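Side-chain contacts in SusD homolog (Bacteroides thetaiotaomicron VPI-5482, PDB 3IV0), which probably binds glycans at the outer membrane as a SusD-like partner in nutrient uptake: residues Glu376-Ala380 with Leu381-Asp385; Ser409-Met412 with Asp413-Trp417. All coordinates share one frame; numbering follows the deposited sequence.

In the fold
Interaction 1 comes first along the chain, where helix 367-381 ends and gives way to helix 385-398; interaction 2 follows within the first turns of helix 408-422. Their centres are about 11 Å apart, about 23 and 21 Å from the centre of the chain, and they touch directly. Ile415 CD1 packs 3.8 Å from Ala379 CB, Leu411 CD2 lies 3.8 Å from Asp385 OD1, and the selenomethionine Met412 brings its CE to Ala379 O. Three helices that follow one another along the chain are thus joined here through their side chains, well away from the chain's centre, consistent with the relation of SusD proteins to the TPR proteins.

Interaction 1 (Glu376-Ala380 with Leu381-Asp385); sequences EALAA and LGTND
Leu381 N and Gly382 N reach back to the carbonyls of Ala377 and Leu378, Leu381 N at 3.0 Å from Ala377 O and Gly382 N at 2.9 Å from Leu378 O, two successive i to i-4 hydrogen bonds in the last turn of helix 367-381; Gly382 then leaves helical geometry with a phi of 79°. That positive phi is readily adopted by glycine, and with it the chain leaves the helix.

Leu381 has its CG beside the backbone N and anti to the carbonyl carbon (chi1 -71°), which lays the side chain back along the preceding turn. Leu381 CG comes 3.4 Å from Ala377 O and CD1 follows, so the isobutyl group lies alongside a carbonyl that already accepts the N-H of the same leucine. One turn back, Leu378 extends CD2 to 4.3 Å from Asn384 CB, an apolar touch between the helix and the connection that follows it. The polar end of Asn384 is engaged farther on: OD1 caps the next helix by accepting from Lys387 N and is also hydrogen-bonded to Thr386 OG1.

Asp385, the first residue of helix 385-398, turns back to the end of the preceding helix. Its CG also sits beside the backbone N (chi1 -81°), and Asp385 OD1 comes 3.9 Å from Ala379 CA. A water bridges the two parts, donating to Ala379 O at 2.7 Å and to Asp385 OD1 at 2.7 Å, so a carbonyl at the end of the helix is supplied with a donor. The other carboxylate oxygen, OD2, accepts from Gly408 N. Outside the turn, Tyr228 of helix 224-238 touches both Ala380 and Leu381.

A glycine with positive phi ending one helix and an asparagine N-cap starting the next, two residues later, is characteristic of a short connection between consecutive helices, as in an alpha-hairpin, and is consistent with the TPR-like helical part of SusD proteins.

Interaction 2 (Ser409-Met412 with Asp413-Trp417); sequences SELM and DAIFW
The Phe416 ring, carried on a CB that lies 3.7 Å from Met412 O one turn back, meets the indole of its neighbour Trp417 within 413-417: Phe416 CE2 stands 3.8 Å above the Trp417 ring plane, over the centre of one face, while Trp417 CE2 lies in plane at the edge of the phenyl ring. Tyr444 meets the Phe416 ring edge-to-face, and Lys438 adds a cation-pi contact.

Asp413 carries the polar side. With CG beside the backbone N (chi1 -77°), its carboxylate lies beside the preceding turn, Asp413 CG 3.5 Å from Ser409 O, the same carbonyl that receives Asp413 N at 2.9 Å. OD1 is hydrogen-bonded to Tyr444 OH. Replacing Asp413 with an alanine would probably leave that tyrosine hydroxyl without its carboxylate partner and its ring less firmly placed beside Phe416.

On the apolar side Leu411 and Ile415 are a turn apart and cross at a slant. Leu411 holds CG anti to the backbone N (chi1 177°), and Ile415 CD1 meets Leu411 CG and CD1, at 4.0 Å from CG. Ile415 CG1 also lies 3.4 Å from Leu411 O, close beside the carbonyl that binds its own N-H.

These two buried residues face the neighbouring helices: Leu411 packs on Ala388, Cys389 and Leu392 of helix 385-398, and Ile415 on Ala375, Glu376 and Ala379 of helix 367-381, which Met412 also touches at Ala379.

Interaction 1 (Glu376-Ala380 with Leu381-Asp385)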
loop_
_atom_site.group_PDB
_atom_site.type_symbol
_atom_site.label_atom_id
_atom_site.label_comp_id
_atom_site.label_asym_id
_atom_site.label_seq_id
_atom_site.Cartn_x
_atom_site.Cartn_y
_atom_site.Cartn_z
ATOM N N GLU A 376 7.130 -8.241 -13.449
ATOM C CA GLU A 376 7.618 -6.967 -13.908
ATOM C C GLU A 376 9.134 -6.944 -13.950
ATOM O O GLU A 376 9.733 -6.459 -14.917
ATOM C CB GLU A 376 7.111 -5.882 -12.954
ATOM C CG GLU A 376 7.653 -4.512 -13.225
ATOM C CD GLU A 376 7.141 -3.465 -12.272
ATOM O OE1 GLU A 376 6.086 -3.680 -11.673
ATOM O OE2 GLU A 376 7.814 -2.409 -12.156
ATOM N N ALA A 377 9.789 -7.422 -12.902
ATOM C CA ALA A 377 11.245 -7.413 -12.812
ATOM C C ALA A 377 11.838 -8.320 -13.866
ATOM O O ALA A 377 12.822 -7.965 -14.521
ATOM C CB ALA A 377 11.741 -7.808 -11.386
ATOM N N LEU A 378 11.278 -9.496 -14.026
ATOM C CA LEU A 378 11.766 -10.417 -15.073
ATOM C C LEU A 378 11.637 -9.772 -16.429
ATOM O O LEU A 378 12.584 -9.824 -17.249
ATOM C CB LEU A 378 10.970 -11.701 -15.080
ATOM C CG LEU A 378 11.352 -12.697 -14.018
ATOM C CD1 LEU A 378 10.308 -13.811 -14.002
ATOM C CD2 LEU A 378 12.761 -13.249 -14.299
ATOM N N ALA A 379 10.477 -9.182 -16.723
ATOM C CA ALA A 379 10.277 -8.580 -18.012
ATOM C C ALA A 379 11.250 -7.430 -18.250
ATOM O O ALA A 379 11.782 -7.250 -19.354
ATOM C CB ALA A 379 8.831 -8.139 -18.181
ATOM N N ALA A 380 11.600 -6.699 -17.203
ATOM C CA ALA A 380 12.473 -5.530 -17.358
ATOM C C ALA A 380 13.881 -6.001 -17.624
ATOM O O ALA A 380 14.603 -5.369 -18.409
ATOM C CB ALA A 380 12.418 -4.638 -16.074
ATOM N N LEU A 381 14.267 -7.118 -17.064
ATOM C CA LEU A 381 15.588 -7.673 -17.293
ATOM C C LEU A 381 15.708 -8.310 -18.663
ATOM O O LEU A 381 16.804 -8.326 -19.221
ATOM C CB LEU A 381 15.949 -8.684 -16.237
ATOM C CG LEU A 381 16.230 -8.056 -14.856
ATOM C CD1 LEU A 381 16.209 -9.133 -13.776
ATOM C CD2 LEU A 381 17.566 -7.242 -14.802
ATOM N N GLY A 382 14.607 -8.863 -19.169
ATOM C CA GLY A 382 14.539 -9.411 -20.531
ATOM C C GLY A 382 15.167 -10.785 -20.613
ATOM O O GLY A 382 15.401 -11.301 -21.724
ATOM N N THR A 383 15.417 -11.390 -19.467
ATOM C CA THR A 383 16.145 -12.633 -19.372
ATOM C C THR A 383 15.244 -13.866 -19.429
ATOM O O THR A 383 15.728 -14.961 -19.642
ATOM C CB THR A 383 16.951 -12.674 -18.065
ATOM O OG1 THR A 383 16.089 -12.362 -16.973
ATOM C CG2 THR A 383 18.078 -11.666 -18.088
ATOM N N ASN A 384 13.936 -13.709 -19.226
ATOM C CA ASN A 384 13.065 -14.868 -19.191
ATOM C C ASN A 384 11.615 -14.442 -19.337
ATOM O O ASN A 384 10.823 -14.506 -18.386
ATOM C CB ASN A 384 13.267 -15.612 -17.865
ATOM C CG ASN A 384 12.675 -16.997 -17.851
ATOM O OD1 ASN A 384 11.906 -17.373 -18.728
ATOM N ND2 ASN A 384 12.993 -17.757 -16.789
ATOM N N ASP A 385 11.264 -14.042 -20.553
ATOM C CA ASP A 385 9.929 -13.498 -20.830
ATOM C C ASP A 385 8.906 -14.584 -20.714
ATOM O O ASP A 385 7.756 -14.337 -20.343
ATOM C CB ASP A 385 9.824 -12.839 -22.221
ATOM C CG ASP A 385 10.382 -11.406 -22.270
ATOM O OD1 ASP A 385 10.730 -10.817 -21.221
ATOM O OD2 ASP A 385 10.504 -10.828 -23.376
HETATM O O HOH W 1 11.265 -8.254 -21.831
#

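Interaction 2 (Ser409-Met412 with Asp413-Trp417)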
loop_
_atom_site.group_PDB
_atom_site.type_symbol
_atom_site.label_atom_id
_atom_site.label_comp_id
_atom_site.label_asym_id
_atom_site.label_seq_id
_atom_site.Cartn_x
_atom_site.Cartn_y
_atom_site.Cartn_z
ATOM N N SER A 409 8.420 -4.851 -24.870
ATOM C CA SER A 409 7.618 -3.727 -24.428
ATOM C C SER A 409 6.160 -4.090 -24.265
ATOM O O SER A 409 5.507 -3.610 -23.322
ATOM C CB SER A 409 7.795 -2.562 -25.389
ATOM O OG SER A 409 9.140 -2.143 -25.309
ATOM N N GLU A 410 5.610 -4.927 -25.133
ATOM C CA GLU A 410 4.222 -5.308 -25.007
ATOM C C GLU A 410 3.977 -6.050 -23.690
ATOM O O GLU A 410 2.944 -5.857 -23.042
ATOM C CB GLU A 410 3.791 -6.173 -26.196
ATOM C CG GLU A 410 2.319 -6.405 -26.269
ATOM C CD GLU A 410 1.847 -7.029 -27.575
ATOM O OE1 GLU A 410 2.564 -7.874 -28.161
ATOM O OE2 GLU A 410 0.728 -6.673 -28.014
ATOM N N LEU A 411 4.931 -6.876 -23.293
ATOM C CA LEU A 411 4.830 -7.644 -22.044
ATOM C C LEU A 411 4.949 -6.700 -20.845
ATOM O O LEU A 411 4.168 -6.795 -19.889
ATOM C CB LEU A 411 5.864 -8.775 -22.003
ATOM C CG LEU A 411 5.882 -9.590 -20.703
ATOM C CD1 LEU A 411 4.485 -10.170 -20.431
ATOM C CD2 LEU A 411 6.991 -10.621 -20.812
HETATM N N MSE A 412 5.879 -5.771 -20.867
HETATM C CA MSE A 412 6.014 -4.816 -19.780
HETATM C C MSE A 412 4.736 -4.008 -19.617
HETATM O O MSE A 412 4.230 -3.832 -18.479
HETATM C CB MSE A 412 7.188 -3.890 -20.065
HETATM C CG MSE A 412 8.523 -4.606 -20.065
HETATM SE SE MSE A 412 10.026 -3.494 -20.333
HETATM C CE MSE A 412 11.163 -4.688 -21.477
ATOM N N ASP A 413 4.142 -3.563 -20.710
ATOM C CA ASP A 413 2.882 -2.851 -20.655
ATOM C C ASP A 413 1.799 -3.742 -20.087
ATOM O O ASP A 413 0.987 -3.317 -19.263
ATOM C CB ASP A 413 2.427 -2.345 -22.044
ATOM C CG ASP A 413 3.161 -1.119 -22.520
ATOM O OD1 ASP A 413 4.005 -0.576 -21.795
ATOM O OD2 ASP A 413 2.875 -0.720 -23.675
ATOM N N ALA A 414 1.710 -4.989 -20.541
ATOM C CA ALA A 414 0.665 -5.889 -20.059
ATOM C C ALA A 414 0.718 -6.042 -18.541
ATOM O O ALA A 414 -0.310 -6.128 -17.892
ATOM C CB ALA A 414 0.767 -7.292 -20.747
ATOM N N ILE A 415 1.915 -6.165 -18.006
ATOM C CA ILE A 415 2.059 -6.351 -16.571
ATOM C C ILE A 415 1.653 -5.066 -15.819
ATOM O O ILE A 415 0.944 -5.161 -14.803
ATOM C CB ILE A 415 3.486 -6.777 -16.229
ATOM C CG1 ILE A 415 3.807 -8.162 -16.815
ATOM C CG2 ILE A 415 3.709 -6.753 -14.693
ATOM C CD1 ILE A 415 5.311 -8.470 -16.913
ATOM N N PHE A 416 2.056 -3.894 -16.324
ATOM C CA PHE A 416 1.622 -2.627 -15.719
ATOM C C PHE A 416 0.099 -2.547 -15.705
ATOM O O PHE A 416 -0.496 -2.261 -14.679
ATOM C CB PHE A 416 2.184 -1.433 -16.477
ATOM C CG PHE A 416 1.536 -0.153 -16.111
ATOM C CD1 PHE A 416 1.881 0.502 -14.948
ATOM C CD2 PHE A 416 0.542 0.386 -16.901
ATOM C CE1 PHE A 416 1.218 1.672 -14.585
ATOM C CE2 PHE A 416 -0.092 1.562 -16.551
ATOM C CZ PHE A 416 0.255 2.198 -15.385
ATOM N N TRP A 417 -0.560 -2.845 -16.812
ATOM C CA TRP A 417 -2.004 -2.673 -16.880
ATOM C C TRP A 417 -2.692 -3.724 -16.050
ATOM O O TRP A 417 -3.764 -3.471 -15.464
ATOM C CB TRP A 417 -2.501 -2.698 -18.333
ATOM C CG TRP A 417 -2.170 -1.449 -19.082
ATOM C CD1 TRP A 417 -1.298 -1.321 -20.099
ATOM C CD2 TRP A 417 -2.726 -0.147 -18.856
ATOM N NE1 TRP A 417 -1.260 -0.025 -20.525
ATOM C CE2 TRP A 417 -2.126 0.721 -19.779
ATOM C CE3 TRP A 417 -3.658 0.361 -17.962
ATOM C CZ2 TRP A 417 -2.440 2.068 -19.848
ATOM C CZ3 TRP A 417 -3.965 1.704 -18.036
ATOM C CH2 TRP A 417 -3.354 2.536 -18.966
#